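Side-chain contacts in CELL division control protein 6 (PDB 1FNN), which binds ADP and magnesium through an AAA+ ATPase module and is probably involved in regulating the initiation of DNA replication: residues E316-K319 with I320-E324; R62-W65 with E66-D70. All coordinates share one frame; numbering follows the deposited sequence.

Contact 1. Residues E316-K319 with I320-E324; sequences ESYK and IVCEE
The last two turns of helix 311-324, in the winged helix domain of this Cdc6 protein, carry a sulfur-aromatic contact between residues one turn apart: Cys322 SG sits over one face of the Tyr318 ring. Cys322 SG lies 3.6 Å from the Tyr318 ring centroid, 24° off the normal, and is displaced toward the CE1-CZ bond at the rim, coming within 3.4 Å of Tyr318 CZ. Tyr318 CG stands anti to the backbone N (chi1 166°), while Cys322 SG is anti to its own carbonyl carbon (chi1 -78°), and this pairing brings thiol and ring face together. Cys322 N donates to Tyr318 O at 2.9 Å, and Val321 N bonds Ser317 O at the same length. The phenol OH is hydrogen-bonded to His289 and to the backbone N of Arg330. Lys319 reaches back with an extended chain, and its NZ meets the syn side of Glu316 OE2 at 3.1 Å, somewhat out of the carboxylate plane, in a salt bridge. A leucine in place of Tyr318 would probably deprive the sulfur of its aromatic face and leave His289 without its phenol partner. The sulfur thus packs on a ring whose hydroxyl is already fixed by hydrogen bonds, while the ion pair sits on the exposed side.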
ATOM      1  N   GLU A 316      -2.960  19.903 -30.606  1.00 41.75           N
ATOM      2  CA  GLU A 316      -3.806  20.984 -31.116  1.00 40.51           C
ATOM      3  C   GLU A 316      -3.939  22.111 -30.126  1.00 43.81           C
ATOM      4  O   GLU A 316      -3.962  23.311 -30.460  1.00 43.34           O
ATOM      5  CB  GLU A 316      -5.167  20.474 -31.612  1.00 44.63           C
ATOM      6  CG  GLU A 316      -5.026  19.723 -32.934  1.00 53.69           C
ATOM      7  CD  GLU A 316      -4.259  20.531 -33.989  1.00 59.93           C
ATOM      8  OE1 GLU A 316      -4.511  21.754 -34.128  1.00 58.98           O
ATOM      9  OE2 GLU A 316      -3.393  19.930 -34.672  1.00 60.05           O
ATOM     10  N   SER A 317      -4.006  21.806 -28.828  1.00 39.87           N
ATOM     11  CA  SER A 317      -4.057  22.823 -27.793  1.00 38.54           C
ATOM     12  C   SER A 317      -2.746  23.637 -27.809  1.00 37.15           C
ATOM     13  O   SER A 317      -2.743  24.831 -27.480  1.00 36.67           O
ATOM     14  CB  SER A 317      -4.238  22.113 -26.428  1.00 36.32           C
ATOM     15  OG  SER A 317      -4.198  23.068 -25.377  1.00 40.07           O
ATOM     16  N   TYR A 318      -1.646  22.926 -27.938  1.00 36.10           N
ATOM     17  CA  TYR A 318      -0.297  23.470 -27.906  1.00 35.30           C
ATOM     18  C   TYR A 318      -0.064  24.467 -29.066  1.00 35.69           C
ATOM     19  O   TYR A 318       0.474  25.551 -28.848  1.00 37.71           O
ATOM     20  CB  TYR A 318       0.729  22.326 -27.945  1.00 32.75           C
ATOM     21  CG  TYR A 318       2.164  22.767 -28.247  1.00 38.34           C
ATOM     22  CD1 TYR A 318       3.006  23.310 -27.299  1.00 36.00           C
ATOM     23  CD2 TYR A 318       2.665  22.622 -29.546  1.00 35.52           C
ATOM     24  CE1 TYR A 318       4.302  23.706 -27.586  1.00 32.23           C
ATOM     25  CE2 TYR A 318       3.964  23.016 -29.846  1.00 35.94           C
ATOM     26  CZ  TYR A 318       4.763  23.546 -28.886  1.00 37.13           C
ATOM     27  OH  TYR A 318       6.066  23.935 -29.220  1.00 35.60           O
ATOM     28  N   LYS A 319      -0.606  24.177 -30.240  1.00 39.64           N
ATOM     29  CA  LYS A 319      -0.547  25.185 -31.330  1.00 45.04           C
ATOM     30  C   LYS A 319      -1.247  26.479 -30.974  1.00 45.94           C
ATOM     31  O   LYS A 319      -0.743  27.606 -31.165  1.00 41.33           O
ATOM     32  CB  LYS A 319      -1.146  24.548 -32.575  1.00 44.36           C
ATOM     33  CG  LYS A 319      -0.294  23.386 -33.072  1.00 43.02           C
ATOM     34  CD  LYS A 319      -1.004  22.727 -34.261  1.00 52.29           C
ATOM     35  CE  LYS A 319      -0.076  21.662 -34.825  1.00 51.77           C
ATOM     36  NZ  LYS A 319      -0.697  20.846 -35.904  1.00 62.60           N
ATOM     37  N   ILE A 320      -2.416  26.389 -30.321  1.00 40.87           N
ATOM     38  CA  ILE A 320      -3.136  27.552 -29.871  1.00 42.10           C
ATOM     39  C   ILE A 320      -2.349  28.288 -28.809  1.00 39.64           C
ATOM     40  O   ILE A 320      -2.275  29.524 -28.844  1.00 38.85           O
ATOM     41  CB  ILE A 320      -4.544  27.177 -29.320  1.00 45.43           C
ATOM     42  CG1 ILE A 320      -5.381  26.689 -30.505  1.00 46.97           C
ATOM     43  CG2 ILE A 320      -5.212  28.339 -28.593  1.00 47.33           C
ATOM     44  CD1 ILE A 320      -6.658  25.965 -30.116  1.00 50.82           C
ATOM     45  N   VAL A 321      -1.806  27.563 -27.822  1.00 37.12           N
ATOM     46  CA  VAL A 321      -1.042  28.166 -26.759  1.00 33.14           C
ATOM     47  C   VAL A 321       0.143  28.972 -27.382  1.00 36.04           C
ATOM     48  O   VAL A 321       0.518  30.065 -26.873  1.00 32.80           O
ATOM     49  CB  VAL A 321      -0.601  27.141 -25.724  1.00 41.50           C
ATOM     50  CG1 VAL A 321       0.491  27.651 -24.803  1.00 36.29           C
ATOM     51  CG2 VAL A 321      -1.809  26.707 -24.826  1.00 37.91           C
ATOM     52  N   CYS A 322       0.881  28.323 -28.254  1.00 36.26           N
ATOM     53  CA  CYS A 322       2.056  28.950 -28.884  1.00 41.33           C
ATOM     54  C   CYS A 322       1.734  30.289 -29.543  1.00 42.11           C
ATOM     55  O   CYS A 322       2.406  31.263 -29.170  1.00 43.08           O
ATOM     56  CB  CYS A 322       2.709  27.996 -29.891  1.00 31.42           C
ATOM     57  SG  CYS A 322       3.712  26.746 -29.057  1.00 34.31           S
ATOM     58  N   GLU A 323       0.684  30.372 -30.348  1.00 42.29           N
ATOM     59  CA  GLU A 323       0.263  31.618 -30.949  1.00 45.58           C
ATOM     60  C   GLU A 323      -0.168  32.692 -29.972  1.00 46.91           C
ATOM     61  O   GLU A 323       0.329  33.842 -30.032  1.00 42.98           O
ATOM     62  CB  GLU A 323      -0.880  31.396 -31.961  1.00 50.56           C
ATOM     63  CG  GLU A 323      -1.104  32.583 -32.892  1.00 63.16           C
ATOM     64  CD  GLU A 323       0.194  33.076 -33.543  1.00 68.68           C
ATOM     65  OE1 GLU A 323       1.057  32.243 -33.921  1.00 54.78           O
ATOM     66  OE2 GLU A 323       0.332  34.314 -33.659  1.00 70.02           O
ATOM     67  N   GLU A 324      -0.798  32.278 -28.846  1.00 40.70           N
ATOM     68  CA  GLU A 324      -1.065  33.239 -27.795  1.00 41.93           C
ATOM     69  C   GLU A 324       0.202  33.893 -27.290  1.00 38.84           C
ATOM     70  O   GLU A 324       0.136  35.051 -26.825  1.00 40.72           O
ATOM     71  CB  GLU A 324      -1.657  32.671 -26.502  1.00 45.40           C
ATOM     72  CG  GLU A 324      -3.073  32.232 -26.553  1.00 59.10           C
ATOM     73  CD  GLU A 324      -3.570  31.736 -25.184  1.00 62.20           C
ATOM     74  OE1 GLU A 324      -3.179  32.199 -24.088  1.00 57.84           O
ATOM     75  OE2 GLU A 324      -4.404  30.821 -25.348  1.00 66.29           O
TER

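Contact 2. Residues R62-W65 with E66-D70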
ATOM      1  N   ARG A  62      -4.436 -11.789   7.546  1.00 34.57           N
ATOM      2  CA  ARG A  62      -5.763 -11.780   8.124  1.00 34.90           C
ATOM      3  C   ARG A  62      -6.682 -12.699   7.337  1.00 36.86           C
ATOM      4  O   ARG A  62      -7.558 -13.376   7.899  1.00 33.39           O
ATOM      5  CB  ARG A  62      -6.365 -10.355   8.249  1.00 36.05           C
ATOM      6  CG  ARG A  62      -5.563  -9.613   9.353  1.00 41.45           C
ATOM      7  CD  ARG A  62      -6.433  -8.512   9.912  1.00 46.60           C
ATOM      8  NE  ARG A  62      -5.920  -7.807  11.041  1.00 57.73           N
ATOM      9  CZ  ARG A  62      -5.748  -8.059  12.321  1.00 58.46           C
ATOM     10  NH1 ARG A  62      -6.065  -9.200  12.927  1.00 56.30           N
ATOM     11  NH2 ARG A  62      -5.215  -7.103  13.086  1.00 58.31           N
ATOM     12  N   LYS A  63      -6.508 -12.735   6.018  1.00 32.88           N
ATOM     13  CA  LYS A  63      -7.319 -13.583   5.174  1.00 35.11           C
ATOM     14  C   LYS A  63      -6.998 -15.062   5.449  1.00 35.68           C
ATOM     15  O   LYS A  63      -7.918 -15.907   5.456  1.00 35.27           O
ATOM     16  CB  LYS A  63      -7.104 -13.289   3.702  1.00 37.35           C
ATOM     17  CG  LYS A  63      -7.722 -14.312   2.766  1.00 36.13           C
ATOM     18  CD  LYS A  63      -9.242 -14.205   2.735  1.00 44.75           C
ATOM     19  CE  LYS A  63      -9.825 -12.843   2.494  1.00 39.71           C
ATOM     20  NZ  LYS A  63     -11.338 -12.844   2.429  1.00 36.66           N
ATOM     21  N   LEU A  64      -5.704 -15.330   5.603  1.00 31.88           N
ATOM     22  CA  LEU A  64      -5.351 -16.721   5.968  1.00 36.35           C
ATOM     23  C   LEU A  64      -6.103 -17.128   7.249  1.00 33.25           C
ATOM     24  O   LEU A  64      -6.654 -18.232   7.321  1.00 33.24           O
ATOM     25  CB  LEU A  64      -3.854 -16.824   6.177  1.00 33.88           C
ATOM     26  CG  LEU A  64      -3.113 -18.160   6.324  1.00 40.26           C
ATOM     27  CD1 LEU A  64      -3.097 -18.631   7.761  1.00 43.65           C
ATOM     28  CD2 LEU A  64      -3.623 -19.229   5.375  1.00 34.65           C
ATOM     29  N   TRP A  65      -5.996 -16.334   8.292  1.00 31.80           N
ATOM     30  CA  TRP A  65      -6.712 -16.643   9.552  1.00 36.19           C
ATOM     31  C   TRP A  65      -8.200 -16.855   9.334  1.00 37.20           C
ATOM     32  O   TRP A  65      -8.870 -17.751   9.898  1.00 35.15           O
ATOM     33  CB  TRP A  65      -6.495 -15.558  10.618  1.00 32.85           C
ATOM     34  CG  TRP A  65      -7.282 -15.919  11.867  1.00 36.38           C
ATOM     35  CD1 TRP A  65      -8.371 -15.263  12.379  1.00 35.58           C
ATOM     36  CD2 TRP A  65      -7.018 -17.030  12.726  1.00 35.05           C
ATOM     37  NE1 TRP A  65      -8.777 -15.921  13.513  1.00 36.31           N
ATOM     38  CE2 TRP A  65      -7.994 -16.997  13.760  1.00 32.39           C
ATOM     39  CE3 TRP A  65      -6.059 -18.046  12.719  1.00 36.63           C
ATOM     40  CZ2 TRP A  65      -8.024 -17.949  14.772  1.00 36.08           C
ATOM     41  CZ3 TRP A  65      -6.101 -18.995  13.748  1.00 44.86           C
ATOM     42  CH2 TRP A  65      -7.077 -18.932  14.755  1.00 38.21           C
ATOM     43  N   GLU A  66      -8.829 -15.972   8.536  1.00 33.29           N
ATOM     44  CA  GLU A  66     -10.237 -16.022   8.252  1.00 36.59           C
ATOM     45  C   GLU A  66     -10.578 -17.394   7.645  1.00 38.44           C
ATOM     46  O   GLU A  66     -11.590 -17.981   8.076  1.00 38.09           O
ATOM     47  CB  GLU A  66     -10.647 -14.899   7.299  1.00 38.08           C
ATOM     48  CG  GLU A  66     -12.115 -14.771   6.939  1.00 46.93           C
ATOM     49  CD  GLU A  66     -12.162 -13.648   5.874  1.00 49.22           C
ATOM     50  OE1 GLU A  66     -11.918 -12.474   6.184  1.00 53.09           O
ATOM     51  OE2 GLU A  66     -12.449 -14.024   4.749  1.00 53.55           O
ATOM     52  N   LEU A  67      -9.710 -17.953   6.816  1.00 36.21           N
ATOM     53  CA  LEU A  67     -10.021 -19.246   6.216  1.00 38.23           C
ATOM     54  C   LEU A  67      -9.885 -20.411   7.202  1.00 39.78           C
ATOM     55  O   LEU A  67     -10.361 -21.496   6.906  1.00 41.88           O
ATOM     56  CB  LEU A  67      -9.097 -19.479   5.029  1.00 38.26           C
ATOM     57  CG  LEU A  67      -9.265 -18.469   3.884  1.00 45.63           C
ATOM     58  CD1 LEU A  67      -8.186 -18.629   2.826  1.00 45.21           C
ATOM     59  CD2 LEU A  67     -10.660 -18.575   3.276  1.00 50.88           C
ATOM     60  N   TYR A  68      -9.092 -20.263   8.257  1.00 37.50           N
ATOM     61  CA  TYR A  68      -8.790 -21.345   9.179  1.00 37.00           C
ATOM     62  C   TYR A  68      -9.448 -21.202  10.543  1.00 37.70           C
ATOM     63  O   TYR A  68      -9.473 -22.167  11.308  1.00 37.15           O
ATOM     64  CB  TYR A  68      -7.273 -21.429   9.425  1.00 35.31           C
ATOM     65  CG  TYR A  68      -6.657 -22.272   8.322  1.00 37.30           C
ATOM     66  CD1 TYR A  68      -6.613 -23.652   8.439  1.00 36.62           C
ATOM     67  CD2 TYR A  68      -6.136 -21.683   7.174  1.00 35.28           C
ATOM     68  CE1 TYR A  68      -6.061 -24.445   7.447  1.00 37.75           C
ATOM     69  CE2 TYR A  68      -5.581 -22.460   6.163  1.00 35.54           C
ATOM     70  CZ  TYR A  68      -5.546 -23.833   6.309  1.00 40.13           C
ATOM     71  OH  TYR A  68      -4.996 -24.608   5.316  1.00 37.07           O
ATOM     72  N   LYS A  69     -10.088 -20.087  10.791  1.00 35.45           N
ATOM     73  CA  LYS A  69     -10.622 -19.634  12.056  1.00 38.53           C
ATOM     74  C   LYS A  69     -11.525 -20.715  12.708  1.00 39.89           C
ATOM     75  O   LYS A  69     -11.453 -20.973  13.909  1.00 41.26           O
ATOM     76  CB  LYS A  69     -11.590 -18.486  11.715  1.00 42.14           C
ATOM     77  CG  LYS A  69     -11.470 -17.178  12.405  1.00 64.57           C
ATOM     78  CD  LYS A  69     -12.650 -16.250  12.223  1.00 60.69           C
ATOM     79  CE  LYS A  69     -13.367 -16.280  10.895  1.00 68.99           C
ATOM     80  NZ  LYS A  69     -14.537 -15.350  10.918  1.00 77.80           N
ATOM     81  N   ASP A  70     -12.348 -21.346  11.892  1.00 38.20           N
ATOM     82  CA  ASP A  70     -13.295 -22.314  12.478  1.00 45.47           C
ATOM     83  C   ASP A  70     -12.811 -23.742  12.382  1.00 46.71           C
ATOM     84  O   ASP A  70     -13.599 -24.663  12.573  1.00 48.63           O
ATOM     85  CB  ASP A  70     -14.660 -22.105  11.796  1.00 45.76           C
ATOM     86  CG  ASP A  70     -15.175 -20.723  12.189  1.00 52.24           C
ATOM     87  OD1 ASP A  70     -15.198 -20.437  13.401  1.00 56.17           O
ATOM     88  OD2 ASP A  70     -15.543 -19.936  11.299  1.00 59.25           O
TER
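Trp65 lays its indole across the start of Lys69, the two side chains crossing at about a right angle. Lys69 CA stands over one face of the six-membered ring of Trp65, 4.3 Å from its centroid, as a CH-pi contact, and Lys69 CG comes 3.2 Å from Trp65 NE1, a tight approach. The indole reaches this place because its CG is anti to the backbone N (chi1 179°); it also stacks with Phe76 on strand 75-80. Nearby on the same helix, Lys63 bends at chi2 and chi3 to bring NZ to the syn side of Glu66 OE2, 29° out of the carboxylate plane. In this salt bridge Lys63 NZ to Glu66 OE2 is 2.8 Å, and the same ammonium also donates to Pro16 O. Leu64 CD2 packs 3.9 Å from Tyr68 CE2, whose ring turns its edge to Leu64 O; the phenol OH is held by Asp30 and Arg38. At the backbone, Leu67 N still bonds Lys63 O at 3.0 Å, whereas Tyr68 N binds Trp65 O at 3.0 Å and only weakly Leu64 O, a tightening as the helix runs out. This is the far end of the helix that follows the P-loop in AAA+ ATPases, packed between helix 23-38 and strand 75-80.

From the N terminus the chain comes first to contact 2, at the end of helix 57-68 and the turn after it, then runs through the rest of the ATPase core and the lid before reaching contact 1 on helix 311-324. Each contact closes just one or two helical turns, so neither encloses the other and they do not cross. The centres of contact 1 and contact 2 are about 59 Å apart, on opposite sides of the chain's centre. Contact 2 belongs to the nucleotide-binding end, where its helix joins helix 23-38 to the parallel sheet; contact 1 belongs to the winged helix domain, where its helix packs against helix 288-304.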